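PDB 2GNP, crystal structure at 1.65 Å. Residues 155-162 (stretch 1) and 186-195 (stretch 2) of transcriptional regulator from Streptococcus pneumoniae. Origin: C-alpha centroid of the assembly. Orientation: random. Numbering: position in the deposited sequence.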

# COMPACT_ATOMS: atom_id res chain seq x y z
N VAL A 155 2.72 3.29 -4.89
CA VAL A 155 1.79 3.98 -3.95
C VAL A 155 0.86 2.93 -3.43
O VAL A 155 0.13 2.37 -4.22
CB VAL A 155 1.02 5.13 -4.64
CG1 VAL A 155 0.31 6.06 -3.58
CG2 VAL A 155 2.05 6.00 -5.48
N VAL A 156 0.84 2.75 -2.10
CA VAL A 156 0.10 1.60 -1.53
C VAL A 156 -0.60 2.00 -0.20
O VAL A 156 -0.17 2.92 0.53
CB VAL A 156 1.05 0.40 -1.24
CG1 VAL A 156 1.78 -0.04 -2.51
CG2 VAL A 156 2.03 0.71 -0.07
N GLY A 157 -1.71 1.35 0.06
CA GLY A 157 -2.30 1.36 1.41
C GLY A 157 -1.78 0.12 2.16
O GLY A 157 -1.06 -0.73 1.59
N ILE A 158 -2.15 -0.01 3.43
CA ILE A 158 -1.76 -1.17 4.26
C ILE A 158 -3.05 -1.63 4.91
O ILE A 158 -3.76 -0.82 5.55
CB ILE A 158 -0.71 -0.80 5.36
CG1 ILE A 158 0.66 -0.43 4.69
CG2 ILE A 158 -0.55 -1.99 6.37
CD1 ILE A 158 1.68 0.25 5.68
N GLY A 159 -3.36 -2.92 4.75
CA GLY A 159 -4.58 -3.48 5.38
C GLY A 159 -4.26 -4.22 6.68
O GLY A 159 -3.12 -4.63 6.91
N ASP A 160 -5.26 -4.31 7.56
CA ASP A 160 -5.07 -5.02 8.81
C ASP A 160 -5.77 -6.37 8.70
O ASP A 160 -6.42 -6.62 7.68
CB ASP A 160 -5.60 -4.22 10.03
CG ASP A 160 -7.08 -3.95 9.95
OD1 ASP A 160 -7.47 -2.75 9.85
OD2 ASP A 160 -7.87 -4.91 9.97
N PHE A 161 -5.68 -7.23 9.72
CA PHE A 161 -6.30 -8.54 9.63
C PHE A 161 -7.25 -8.69 10.80
O PHE A 161 -7.49 -9.80 11.29
CB PHE A 161 -5.23 -9.62 9.62
CG PHE A 161 -5.68 -10.91 9.01
CD1 PHE A 161 -5.69 -12.07 9.77
CD2 PHE A 161 -6.10 -10.97 7.69
CE1 PHE A 161 -6.12 -13.29 9.19
CE2 PHE A 161 -6.52 -12.16 7.13
CZ PHE A 161 -6.51 -13.32 7.88
N SER A 162 -7.77 -7.52 11.22
CA SER A 162 -8.83 -7.46 12.21
C SER A 162 -10.11 -7.95 11.54
O SER A 162 -10.16 -8.18 10.31
CB SER A 162 -9.04 -6.02 12.69
OG SER A 162 -9.84 -5.32 11.74
N THR A 186 -1.20 -14.08 11.04
CA THR A 186 -1.20 -12.97 10.08
C THR A 186 -1.63 -11.69 10.79
O THR A 186 -2.61 -11.69 11.62
CB THR A 186 -2.16 -13.30 8.92
OG1 THR A 186 -1.61 -14.45 8.26
CG2 THR A 186 -2.27 -12.14 7.91
N VAL A 187 -0.97 -10.57 10.47
CA VAL A 187 -1.32 -9.31 11.09
C VAL A 187 -1.82 -8.26 10.08
O VAL A 187 -2.42 -7.25 10.47
CB VAL A 187 -0.19 -8.70 11.97
CG1 VAL A 187 0.25 -9.68 13.12
CG2 VAL A 187 0.98 -8.27 11.15
N GLY A 188 -1.51 -8.45 8.80
CA GLY A 188 -1.88 -7.41 7.85
C GLY A 188 -1.55 -7.82 6.43
O GLY A 188 -1.06 -8.96 6.16
N GLU A 189 -1.87 -6.90 5.51
CA GLU A 189 -1.51 -7.10 4.08
C GLU A 189 -1.07 -5.84 3.40
O GLU A 189 -1.43 -4.73 3.82
CB GLU A 189 -2.54 -7.83 3.23
CG GLU A 189 -3.81 -7.12 2.74
CD GLU A 189 -3.75 -5.83 1.86
OE1 GLU A 189 -3.03 -5.59 0.83
OE2 GLU A 189 -4.55 -4.92 2.25
N ILE A 190 -0.23 -6.04 2.38
CA ILE A 190 0.22 -4.95 1.52
C ILE A 190 0.30 -5.55 0.13
O ILE A 190 0.78 -6.66 -0.06
CB ILE A 190 1.58 -4.38 2.06
CG1 ILE A 190 1.95 -3.05 1.39
CG2 ILE A 190 2.78 -5.45 1.97
CD1 ILE A 190 3.18 -2.33 2.09
N CYS A 191 -0.21 -4.82 -0.88
CA CYS A 191 -0.27 -5.35 -2.24
C CYS A 191 -0.93 -6.75 -2.29
O CYS A 191 -0.55 -7.58 -3.09
CB CYS A 191 1.09 -5.41 -2.90
SG CYS A 191 1.74 -3.74 -3.18
N CYS A 192 -1.89 -6.96 -1.40
CA CYS A 192 -2.66 -8.18 -1.32
C CYS A 192 -1.86 -9.41 -0.88
O CYS A 192 -2.29 -10.55 -1.11
CB CYS A 192 -3.40 -8.40 -2.67
SG CYS A 192 -4.54 -7.02 -3.04
N ARG A 193 -0.72 -9.17 -0.24
CA ARG A 193 0.11 -10.23 0.37
C ARG A 193 0.07 -10.10 1.86
O ARG A 193 0.16 -8.99 2.39
CB ARG A 193 1.51 -10.27 -0.19
CG ARG A 193 1.43 -10.64 -1.70
CD ARG A 193 2.83 -10.54 -2.28
NE ARG A 193 2.87 -10.89 -3.71
CZ ARG A 193 2.73 -12.12 -4.18
NH1 ARG A 193 2.53 -13.15 -3.31
NH2 ARG A 193 2.76 -12.37 -5.50
N PHE A 194 -0.09 -11.25 2.51
CA PHE A 194 -0.39 -11.32 3.94
C PHE A 194 0.87 -11.63 4.69
O PHE A 194 1.59 -12.55 4.31
CB PHE A 194 -1.50 -12.38 4.18
CG PHE A 194 -2.83 -11.93 3.58
CD1 PHE A 194 -3.68 -11.15 4.34
CD2 PHE A 194 -3.16 -12.20 2.25
CE1 PHE A 194 -4.86 -10.68 3.81
CE2 PHE A 194 -4.37 -11.68 1.70
CZ PHE A 194 -5.21 -10.95 2.50
N PHE A 195 1.09 -10.89 5.77
CA PHE A 195 2.33 -11.09 6.54
C PHE A 195 2.08 -11.20 8.03
O PHE A 195 1.04 -10.77 8.54
CB PHE A 195 3.33 -9.98 6.25
CG PHE A 195 2.73 -8.59 6.37
CD1 PHE A 195 2.44 -7.83 5.22
CD2 PHE A 195 2.40 -8.06 7.62
CE1 PHE A 195 1.90 -6.51 5.33
CE2 PHE A 195 1.86 -6.79 7.74
CZ PHE A 195 1.59 -6.02 6.57
O HOH W 1 -1.82 -2.57 -0.40
O HOH W 2 -3.89 -6.72 12.46

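Both assigned direct backbone hydrogen bonds fall in one residue pair. Gly159 N donates to Glu189 O at 2.8 Å (N-H...O angle 159°), and Glu189 N donates to Gly159 O at 2.9 Å (161°); this reciprocal, nearly straight pair defines an antiparallel hydrogen-bonded bridge. The next pair, Asp160 with Gly188, is of the non-hydrogen-bonded type, and its CA atoms approach to 4.1 Å. An ideal CB on Gly188 would clash with Gly159 O at 2.8 Å, so this close pairing has no room for one there. Separately, an ideal CB on Gly159 would clash with Glu189 OE2 at 2.3 Å, so that glycine leaves free the space the carboxylate end occupies.

Water also links the two backbones at both ends of the pairing. Water 1 donates to Gly157 O and accepts from Cys191 N, both at 2.8 Å, linking backbones whose separation has grown to 7.0 Å between Val156 CA and Cys191 CA. At the other end, water 2 donates to Val187 O at 2.5 Å and accepts a weak bond from Phe161 N at 3.3 Å.

Apolar packing lies at the end linked by water 1. Ile190 CD1 lies 3.9 Å from Val156 CG2 and 4.1 Å from Ile158 CG1, so one methyl touches both side chains, while Val156 CG1 meets Cys191 SG at 3.8 Å.

The aromatic contacts centre on Phe161, which has the largest area covered by the opposing stretch, 94 Å². Thr186 CG2 sits 3.9 Å from the Phe161 ring centroid and 14° off the normal, the geometry of a CH-pi contact over the face. Phe194 approaches obliquely, with centroids 5.8 Å apart, planes at 68° and CE2 of Phe161 4.0 Å from CE1 of Phe194.

Side-chain hydrogen bonds also form within each stretch. Asp160 OD2 accepts from Ser162 N at 2.9 Å and Ser162 OG at 2.7 Å; Glu189 OE1 accepts from Cys192 N at 2.9 Å, tying Glu189 to the type I' turn from Ile190 to Arg193.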